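Local coordinates for protein CAS3 Metal dependent phosphohydrolase (Methanocaldococcus jannaschii, PDB 3S4L) that cleaves single-stranded DNA in a magnesium-dependent reaction, and single-stranded RNA, as the HD nuclease of a CRISPR defence system against invading genetic elements, at residues 65-75 with 89-99; 113-121 with 187-195. All blocks are in the same frame, centred on the assembly; numbering follows the deposited sequence.

Interactions 1 and 2 meet through two consecutive helices of this compact, mostly helical HD domain, an example of how a bundle of helices carries a metal site. Interaction 1 brings D67 and H91, two of the four protein ligands of one calcium ion, together from 65-75 and 89-99; its centre lies about 13 Å from that of interaction 2. The two come in series along the chain: helix 91-107 belongs to the first, helix 110-121 to the second. These helices touch directly, S95 and A96 meeting V120, and A96 meeting A117. Just beyond helix 110-121 come H123 and H124, which complete the protein's share of the site, while interaction 2 packs helix 181-197 against that same helix.

Interaction 1: 65-75 with 89-99; sequences LHDIGKASKIY and FRHELVSAYYT. With CA (calcium ion), chain C.
The hydroxyl of S95 joins helix 91-107 to the HD motif: its OG accepts the N-H of G69, N to OG 2.8 Å at 153°, and donates to H66 O, a bond whose length is less certain because the position of that oxygen is. H66 and D67 give the HD family its name, and S95 OG thus ties the type I turn L65-I68, which contains both, and the 3-10 segment after it to the helix. G69 lies so close to the helix that its CA approaches H91 O at 3.4 Å, a CA-H...O contact.

Beyond it, D67 OD2 and H91 NE2 each bind the calcium ion at 2.3 Å, with their carboxylate and ring planes 60° apart. H123 and H124 add two more ligands, and a coordinating water donates to D67 OD1. The H91 ring reaches the metal with CG between the backbone N and the carbonyl carbon (chi1 65°), while the Y75 side chain runs beside it, pointing the same way, its ring oblique to the imidazole.

F89 packs against the start of helix 73-80. S72 OG donates to G69 O at 2.7 Å, and I74 CG2 sits over the F89 ring, 3.9 Å from its centroid, a CH-pi contact.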
loop_
_atom_site.group_PDB
_atom_site.type_symbol
_atom_site.label_atom_id
_atom_site.label_comp_id
_atom_site.label_asym_id
_atom_site.label_seq_id
_atom_site.Cartn_x
_atom_site.Cartn_y
_atom_site.Cartn_z
ATOM N N LEU A 65 -3.601 -3.470 -2.950
ATOM C CA LEU A 65 -3.667 -2.968 -1.596
ATOM C C LEU A 65 -3.207 -1.524 -1.434
ATOM O O LEU A 65 -3.367 -0.941 -0.357
ATOM C CB LEU A 65 -2.862 -3.881 -0.674
ATOM C CG LEU A 65 -3.381 -5.310 -0.493
ATOM C CD1 LEU A 65 -2.464 -6.060 0.482
ATOM C CD2 LEU A 65 -4.829 -5.309 0.022
ATOM N N HIS A 66 -2.624 -0.929 -2.470
ATOM C CA HIS A 66 -2.027 0.383 -2.235
ATOM C C HIS A 66 -3.065 1.448 -1.833
ATOM O O HIS A 66 -2.727 2.419 -1.161
ATOM C CB HIS A 66 -1.130 0.834 -3.388
ATOM C CG HIS A 66 -1.872 1.226 -4.619
ATOM N ND1 HIS A 66 -2.391 0.298 -5.495
ATOM C CD2 HIS A 66 -2.176 2.441 -5.131
ATOM C CE1 HIS A 66 -2.985 0.925 -6.490
ATOM N NE2 HIS A 66 -2.863 2.228 -6.297
ATOM N N ASP A 67 -4.321 1.254 -2.227
ATOM C CA ASP A 67 -5.395 2.147 -1.801
ATOM C C ASP A 67 -6.370 1.542 -0.812
ATOM O O ASP A 67 -7.481 2.068 -0.639
ATOM C CB ASP A 67 -6.170 2.671 -3.013
ATOM C CG ASP A 67 -5.454 3.810 -3.710
ATOM O OD1 ASP A 67 -5.746 4.057 -4.901
ATOM O OD2 ASP A 67 -4.598 4.440 -3.049
ATOM N N ILE A 68 -5.973 0.445 -0.172
ATOM C CA ILE A 68 -6.851 -0.187 0.809
ATOM C C ILE A 68 -7.160 0.792 1.946
ATOM O O ILE A 68 -8.236 0.733 2.543
ATOM C CB ILE A 68 -6.289 -1.530 1.341
ATOM C CG1 ILE A 68 -7.402 -2.354 1.986
ATOM C CG2 ILE A 68 -5.153 -1.280 2.308
ATOM C CD1 ILE A 68 -8.692 -2.360 1.159
ATOM N N GLY A 69 -6.235 1.720 2.201
ATOM C CA GLY A 69 -6.423 2.761 3.204
ATOM C C GLY A 69 -7.672 3.598 2.947
ATOM O O GLY A 69 -8.195 4.260 3.859
ATOM N N LYS A 70 -8.158 3.577 1.704
ATOM C CA LYS A 70 -9.404 4.269 1.389
ATOM C C LYS A 70 -10.612 3.635 2.084
ATOM O O LYS A 70 -11.658 4.273 2.235
ATOM C CB LYS A 70 -9.635 4.351 -0.125
ATOM C CG LYS A 70 -8.711 5.327 -0.864
ATOM C CD LYS A 70 -9.019 5.340 -2.389
ATOM C CE LYS A 70 -8.119 6.301 -3.174
ATOM N NZ LYS A 70 -8.664 6.565 -4.558
ATOM N N ALA A 71 -10.492 2.374 2.483
ATOM C CA ALA A 71 -11.595 1.755 3.209
ATOM C C ALA A 71 -11.656 2.227 4.669
ATOM O O ALA A 71 -12.415 1.673 5.457
ATOM C CB ALA A 71 -11.537 0.228 3.127
ATOM N N SER A 72 -10.866 3.248 5.019
ATOM C CA SER A 72 -11.005 3.923 6.328
ATOM C C SER A 72 -12.335 4.656 6.353
ATOM O O SER A 72 -12.703 5.292 5.363
ATOM C CB SER A 72 -9.886 4.949 6.549
ATOM O OG SER A 72 -8.599 4.346 6.519
ATOM N N LYS A 73 -13.062 4.574 7.467
ATOM C CA LYS A 73 -14.350 5.252 7.563
ATOM C C LYS A 73 -14.275 6.735 7.195
ATOM O O LYS A 73 -15.137 7.249 6.479
ATOM C CB LYS A 73 -14.983 5.038 8.935
ATOM C CG LYS A 73 -15.296 3.577 9.170
ATOM C CD LYS A 73 -16.244 3.383 10.310
ATOM C CE LYS A 73 -15.495 3.177 11.606
ATOM N NZ LYS A 73 -16.452 3.024 12.756
ATOM N N ILE A 74 -13.228 7.401 7.665
ATOM C CA ILE A 74 -12.994 8.815 7.383
ATOM C C ILE A 74 -12.846 9.046 5.862
ATOM O O ILE A 74 -13.484 9.932 5.279
ATOM C CB ILE A 74 -11.730 9.299 8.152
ATOM C CG1 ILE A 74 -11.303 10.701 7.730
ATOM C CG2 ILE A 74 -10.569 8.357 7.892
ATOM C CD1 ILE A 74 -12.296 11.789 8.081
ATOM N N TYR A 75 -12.015 8.248 5.209
ATOM C CA TYR A 75 -11.847 8.434 3.772
ATOM C C TYR A 75 -13.190 8.260 3.040
ATOM O O TYR A 75 -13.559 9.061 2.172
ATOM C CB TYR A 75 -10.749 7.517 3.187
ATOM C CG TYR A 75 -10.271 8.056 1.852
ATOM C CD1 TYR A 75 -11.011 7.844 0.678
ATOM C CD2 TYR A 75 -9.123 8.837 1.767
ATOM C CE1 TYR A 75 -10.594 8.382 -0.554
ATOM C CE2 TYR A 75 -8.701 9.378 0.554
ATOM C CZ TYR A 75 -9.441 9.153 -0.604
ATOM O OH TYR A 75 -9.020 9.683 -1.811
ATOM N N PHE A 89 -5.633 13.531 7.006
ATOM C CA PHE A 89 -5.589 12.078 6.942
ATOM C C PHE A 89 -4.929 11.596 5.642
ATOM O O PHE A 89 -5.207 12.118 4.556
ATOM C CB PHE A 89 -6.957 11.429 7.080
ATOM C CG PHE A 89 -6.911 9.929 6.922
ATOM C CD1 PHE A 89 -6.394 9.118 7.940
ATOM C CD2 PHE A 89 -7.352 9.327 5.749
ATOM C CE1 PHE A 89 -6.327 7.710 7.791
ATOM C CE2 PHE A 89 -7.310 7.926 5.596
ATOM C CZ PHE A 89 -6.793 7.113 6.610
ATOM N N ARG A 90 -4.047 10.607 5.762
ATOM C CA ARG A 90 -3.334 10.064 4.594
ATOM C C ARG A 90 -3.540 8.551 4.481
ATOM O O ARG A 90 -2.978 7.767 5.246
ATOM C CB ARG A 90 -1.852 10.415 4.669
ATOM C CG ARG A 90 -1.615 11.889 4.908
ATOM C CD ARG A 90 -1.378 12.675 3.636
ATOM N NE ARG A 90 -2.179 12.226 2.504
ATOM C CZ ARG A 90 -1.690 12.032 1.283
ATOM N NH1 ARG A 90 -0.399 12.236 1.052
ATOM N NH2 ARG A 90 -2.485 11.629 0.293
ATOM N N HIS A 91 -4.381 8.156 3.530
ATOM C CA HIS A 91 -4.770 6.760 3.363
ATOM C C HIS A 91 -3.579 5.815 3.178
ATOM O O HIS A 91 -3.619 4.663 3.627
ATOM C CB HIS A 91 -5.705 6.623 2.167
ATOM C CG HIS A 91 -5.059 6.967 0.861
ATOM N ND1 HIS A 91 -4.848 8.257 0.445
ATOM C CD2 HIS A 91 -4.589 6.168 -0.127
ATOM C CE1 HIS A 91 -4.262 8.251 -0.742
ATOM N NE2 HIS A 91 -4.095 7.000 -1.102
ATOM N N GLU A 92 -2.518 6.295 2.534
ATOM C CA GLU A 92 -1.403 5.407 2.189
ATOM C C GLU A 92 -0.672 4.831 3.401
ATOM O O GLU A 92 -0.065 3.758 3.313
ATOM C CB GLU A 92 -0.404 6.070 1.222
ATOM C CG GLU A 92 0.258 7.327 1.734
ATOM C CD GLU A 92 -0.464 8.594 1.268
ATOM O OE1 GLU A 92 -1.706 8.664 1.396
ATOM O OE2 GLU A 92 0.214 9.514 0.763
ATOM N N LEU A 93 -0.717 5.541 4.529
ATOM C CA LEU A 93 -0.063 5.052 5.754
ATOM C C LEU A 93 -0.816 3.835 6.276
ATOM O O LEU A 93 -0.219 2.865 6.741
ATOM C CB LEU A 93 -0.002 6.138 6.831
ATOM C CG LEU A 93 1.154 7.149 6.819
ATOM C CD1 LEU A 93 1.327 7.845 5.492
ATOM C CD2 LEU A 93 0.941 8.177 7.937
ATOM N N VAL A 94 -2.141 3.899 6.188
ATOM C CA VAL A 94 -2.989 2.776 6.552
ATOM C C VAL A 94 -2.860 1.637 5.547
ATOM O O VAL A 94 -2.882 0.475 5.939
ATOM C CB VAL A 94 -4.460 3.188 6.644
ATOM C CG1 VAL A 94 -5.349 1.947 6.790
ATOM C CG2 VAL A 94 -4.640 4.167 7.792
ATOM N N SER A 95 -2.723 1.968 4.263
ATOM C CA SER A 95 -2.413 0.951 3.242
ATOM C C SER A 95 -1.092 0.217 3.544
ATOM O O SER A 95 -1.028 -1.020 3.491
ATOM C CB SER A 95 -2.332 1.569 1.835
ATOM O OG SER A 95 -3.549 2.166 1.408
ATOM N N ALA A 96 -0.049 0.989 3.855
ATOM C CA ALA A 96 1.273 0.428 4.144
ATOM C C ALA A 96 1.214 -0.606 5.259
ATOM O O ALA A 96 1.892 -1.640 5.203
ATOM C CB ALA A 96 2.275 1.534 4.492
ATOM N N TYR A 97 0.407 -0.318 6.273
ATOM C CA TYR A 97 0.244 -1.222 7.413
ATOM C C TYR A 97 -0.327 -2.556 6.979
ATOM O O TYR A 97 0.259 -3.589 7.268
ATOM C CB TYR A 97 -0.642 -0.595 8.492
ATOM C CG TYR A 97 -1.020 -1.533 9.638
ATOM C CD1 TYR A 97 -0.221 -1.636 10.775
ATOM C CD2 TYR A 97 -2.202 -2.269 9.605
ATOM C CE1 TYR A 97 -0.579 -2.470 11.852
ATOM C CE2 TYR A 97 -2.561 -3.114 10.661
ATOM C CZ TYR A 97 -1.744 -3.208 11.781
ATOM O OH TYR A 97 -2.101 -4.038 12.823
ATOM N N TYR A 98 -1.454 -2.548 6.268
ATOM C CA TYR A 98 -2.042 -3.820 5.842
ATOM C C TYR A 98 -1.183 -4.535 4.789
ATOM O O TYR A 98 -1.112 -5.770 4.747
ATOM C CB TYR A 98 -3.470 -3.636 5.338
ATOM C CG TYR A 98 -4.433 -3.391 6.451
ATOM C CD1 TYR A 98 -4.817 -4.427 7.296
ATOM C CD2 TYR A 98 -4.948 -2.115 6.679
ATOM C CE1 TYR A 98 -5.694 -4.198 8.352
ATOM C CE2 TYR A 98 -5.844 -1.879 7.717
ATOM C CZ TYR A 98 -6.202 -2.920 8.546
ATOM O OH TYR A 98 -7.075 -2.681 9.558
ATOM N N THR A 99 -0.534 -3.749 3.940
ATOM C CA THR A 99 0.294 -4.319 2.889
ATOM C C THR A 99 1.413 -5.105 3.527
ATOM O O THR A 99 1.714 -6.228 3.124
ATOM C CB THR A 99 0.870 -3.233 1.970
ATOM O OG1 THR A 99 -0.203 -2.606 1.255
ATOM C CG2 THR A 99 1.863 -3.836 0.980
HETATM CA CA CA C . -3.613 6.457 -3.291
HETATM O O HOH W 1 -3.745 5.616 -5.449
HETATM O O HOH W 2 -5.832 7.572 -4.635
#

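Interaction 2: 113-121 with 187-195; sequences AFIGALTVM and FVIEMSVRA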
loop_
_atom_site.group_PDB
_atom_site.type_symbol
_atom_site.label_atom_id
_atom_site.label_comp_id
_atom_site.label_asym_id
_atom_site.label_seq_id
_atom_site.Cartn_x
_atom_site.Cartn_y
_atom_site.Cartn_z
ATOM N N ALA A 113 8.412 -7.611 2.450
ATOM C CA ALA A 113 7.219 -6.977 3.023
ATOM C C ALA A 113 7.491 -5.510 3.390
ATOM O O ALA A 113 6.672 -4.613 3.139
ATOM C CB ALA A 113 6.766 -7.755 4.241
ATOM N N PHE A 114 8.653 -5.259 3.982
ATOM C CA PHE A 114 9.027 -3.889 4.281
ATOM C C PHE A 114 9.080 -3.065 3.002
ATOM O O PHE A 114 8.485 -1.990 2.918
ATOM C CB PHE A 114 10.375 -3.812 5.006
ATOM C CG PHE A 114 10.879 -2.397 5.199
ATOM C CD1 PHE A 114 11.812 -1.848 4.323
ATOM C CD2 PHE A 114 10.415 -1.614 6.245
ATOM C CE1 PHE A 114 12.282 -0.537 4.501
ATOM C CE2 PHE A 114 10.872 -0.307 6.423
ATOM C CZ PHE A 114 11.804 0.228 5.550
ATOM N N ILE A 115 9.797 -3.560 1.996
ATOM C CA ILE A 115 9.979 -2.764 0.792
ATOM C C ILE A 115 8.657 -2.550 0.054
ATOM O O ILE A 115 8.437 -1.511 -0.562
ATOM C CB ILE A 115 10.965 -3.388 -0.175
ATOM C CG1 ILE A 115 11.128 -2.473 -1.358
ATOM C CG2 ILE A 115 10.408 -4.661 -0.750
ATOM C CD1 ILE A 115 11.645 -3.180 -2.548
ATOM N N GLY A 116 7.781 -3.548 0.100
ATOM C CA GLY A 116 6.471 -3.409 -0.520
ATOM C C GLY A 116 5.656 -2.375 0.230
ATOM O O GLY A 116 5.056 -1.502 -0.383
ATOM N N ALA A 117 5.652 -2.462 1.560
ATOM C CA ALA A 117 4.867 -1.544 2.378
ATOM C C ALA A 117 5.339 -0.098 2.223
ATOM O O ALA A 117 4.528 0.835 2.184
ATOM C CB ALA A 117 4.907 -1.966 3.853
ATOM N N LEU A 118 6.654 0.080 2.143
ATOM C CA LEU A 118 7.260 1.391 1.939
ATOM C C LEU A 118 6.872 1.975 0.582
ATOM O O LEU A 118 6.631 3.169 0.458
ATOM C CB LEU A 118 8.786 1.281 2.030
ATOM C CG LEU A 118 9.587 2.582 1.939
ATOM C CD1 LEU A 118 9.097 3.582 2.989
ATOM C CD2 LEU A 118 11.067 2.288 2.118
ATOM N N THR A 119 6.809 1.126 -0.436
ATOM C CA THR A 119 6.409 1.574 -1.758
ATOM C C THR A 119 4.984 2.100 -1.676
ATOM O O THR A 119 4.655 3.164 -2.223
ATOM C CB THR A 119 6.468 0.411 -2.761
ATOM O OG1 THR A 119 7.817 -0.055 -2.856
ATOM C CG2 THR A 119 5.990 0.862 -4.128
ATOM N N VAL A 120 4.142 1.335 -0.983
ATOM C CA VAL A 120 2.756 1.695 -0.776
ATOM C C VAL A 120 2.615 2.982 0.067
ATOM O O VAL A 120 1.741 3.816 -0.191
ATOM C CB VAL A 120 2.000 0.544 -0.110
ATOM C CG1 VAL A 120 0.743 1.076 0.579
ATOM C CG2 VAL A 120 1.654 -0.539 -1.146
ATOM N N MET A 121 3.480 3.134 1.068
ATOM C CA MET A 121 3.457 4.298 1.943
ATOM C C MET A 121 3.882 5.533 1.153
ATOM O O MET A 121 3.584 6.666 1.514
ATOM C CB MET A 121 4.409 4.080 3.124
ATOM C CG MET A 121 4.132 4.971 4.349
ATOM S SD MET A 121 5.494 4.964 5.534
ATOM C CE MET A 121 5.135 3.490 6.468
ATOM N N PHE A 187 3.331 1.042 13.992
ATOM C CA PHE A 187 3.919 0.473 12.785
ATOM C C PHE A 187 4.515 1.533 11.875
ATOM O O PHE A 187 5.660 1.416 11.444
ATOM C CB PHE A 187 2.919 -0.359 11.974
ATOM C CG PHE A 187 3.487 -0.828 10.669
ATOM C CD1 PHE A 187 4.354 -1.902 10.627
ATOM C CD2 PHE A 187 3.199 -0.163 9.497
ATOM C CE1 PHE A 187 4.904 -2.316 9.429
ATOM C CE2 PHE A 187 3.737 -0.572 8.308
ATOM C CZ PHE A 187 4.595 -1.651 8.273
ATOM N N VAL A 188 3.734 2.559 11.563
ATOM C CA VAL A 188 4.208 3.593 10.647
ATOM C C VAL A 188 5.431 4.366 11.179
ATOM O O VAL A 188 6.384 4.612 10.441
ATOM C CB VAL A 188 3.089 4.571 10.246
ATOM C CG1 VAL A 188 3.637 5.584 9.257
ATOM C CG2 VAL A 188 1.894 3.798 9.656
ATOM N N ILE A 189 5.410 4.739 12.453
ATOM C CA ILE A 189 6.582 5.361 13.053
ATOM C C ILE A 189 7.795 4.458 12.866
ATOM O O ILE A 189 8.842 4.896 12.377
ATOM C CB ILE A 189 6.364 5.632 14.562
ATOM C CG1 ILE A 189 5.360 6.766 14.752
ATOM C CG2 ILE A 189 7.690 5.973 15.258
ATOM C CD1 ILE A 189 4.932 6.969 16.187
ATOM N N GLU A 190 7.643 3.190 13.244
ATOM C CA GLU A 190 8.719 2.208 13.117
ATOM C C GLU A 190 9.190 2.101 11.671
ATOM O O GLU A 190 10.367 1.859 11.406
ATOM C CB GLU A 190 8.256 0.839 13.629
ATOM C CG GLU A 190 9.384 -0.084 14.068
ATOM C CD GLU A 190 8.898 -1.474 14.466
ATOM O OE1 GLU A 190 9.722 -2.270 14.979
ATOM O OE2 GLU A 190 7.699 -1.773 14.260
ATOM N N MET A 191 8.272 2.289 10.730
ATOM C CA MET A 191 8.624 2.240 9.317
ATOM C C MET A 191 9.407 3.463 8.884
ATOM O O MET A 191 10.460 3.352 8.268
ATOM C CB MET A 191 7.357 2.140 8.469
ATOM C CG MET A 191 6.836 0.728 8.339
ATOM S SD MET A 191 7.445 -0.059 6.845
ATOM C CE MET A 191 6.409 0.788 5.633
ATOM N N SER A 192 8.862 4.631 9.207
ATOM C CA SER A 192 9.417 5.916 8.802
ATOM C C SER A 192 10.833 6.090 9.305
ATOM O O SER A 192 11.662 6.714 8.644
ATOM C CB SER A 192 8.547 7.037 9.360
ATOM O OG SER A 192 7.186 6.758 9.104
ATOM N N VAL A 193 11.100 5.544 10.485
ATOM C CA VAL A 193 12.433 5.604 11.064
ATOM C C VAL A 193 13.415 4.758 10.279
ATOM O O VAL A 193 14.404 5.264 9.746
ATOM C CB VAL A 193 12.438 5.087 12.503
ATOM C CG1 VAL A 193 13.861 4.790 12.940
ATOM C CG2 VAL A 193 11.783 6.095 13.431
ATOM N N ARG A 194 13.128 3.464 10.211
ATOM C CA ARG A 194 14.034 2.519 9.582
ATOM C C ARG A 194 14.248 2.873 8.119
ATOM O O ARG A 194 15.155 2.352 7.463
ATOM C CB ARG A 194 13.534 1.082 9.776
ATOM C CG ARG A 194 13.373 0.731 11.265
ATOM C CD ARG A 194 13.757 -0.714 11.582
ATOM N NE ARG A 194 12.584 -1.549 11.836
ATOM C CZ ARG A 194 12.625 -2.829 12.204
ATOM N NH1 ARG A 194 13.790 -3.445 12.374
ATOM N NH2 ARG A 194 11.492 -3.495 12.403
ATOM N N ALA A 195 13.425 3.790 7.621
ATOM C CA ALA A 195 13.544 4.257 6.245
ATOM C C ALA A 195 14.342 5.565 6.135
ATOM O O ALA A 195 15.055 5.781 5.157
ATOM C CB ALA A 195 12.167 4.401 5.622
#
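Two phenylalanine rings frame this contact, F114 of helix 110-121 and F187 of helix 181-197. The F114 ring presents its CZ edge to A195 CB at 4.2 Å, while M191 SD comes in obliquely near CD2 and CE2; the sulfur lies 4.3 Å from the centroid of the F114 ring, 56° off its normal, a Met-aromatic contact. On the F187 ring, M191 CG rests over one face, offset toward the rim, and A117 CB lies near the ring plane, 4.4 Å from CZ.

M191 therefore runs between the two aromatic groups. Its chain is bent at both chi2 (-94°) and chi3, which turns SD toward F114 and carries the terminal methyl onto helix 110-121, where CE lies 3.6 Å from A117 CB and equally near L118 N. M121 slides past it in the opposite direction, and its methyl also reaches V188 CG1; the methyls of the two methionines are modelled too close together, so the exact fit at that point is doubtful.

L118 CD1 touches A195 CB at 4.1 Å, extending the apolar strip toward the later turns of helix 181-197. No hydrogen bond links the two segments. The hydroxyl of S192 turns back to its own helix, OG donating to V188 O at 2.7 Å from above the carbonyl plane. V145 of helix 142-149 packs on V188 and S192, and Y100 of helix 91-107 meets both A117 and F187, so other helices close in around the interface.

The axes of the two segments approach to 11.1 Å and cross at -98°, with M191 as a knob in the hole formed by F114, A117, L118 and M121: a single knob-into-hole contact between nearly perpendicular helices in the helical core of an HD domain.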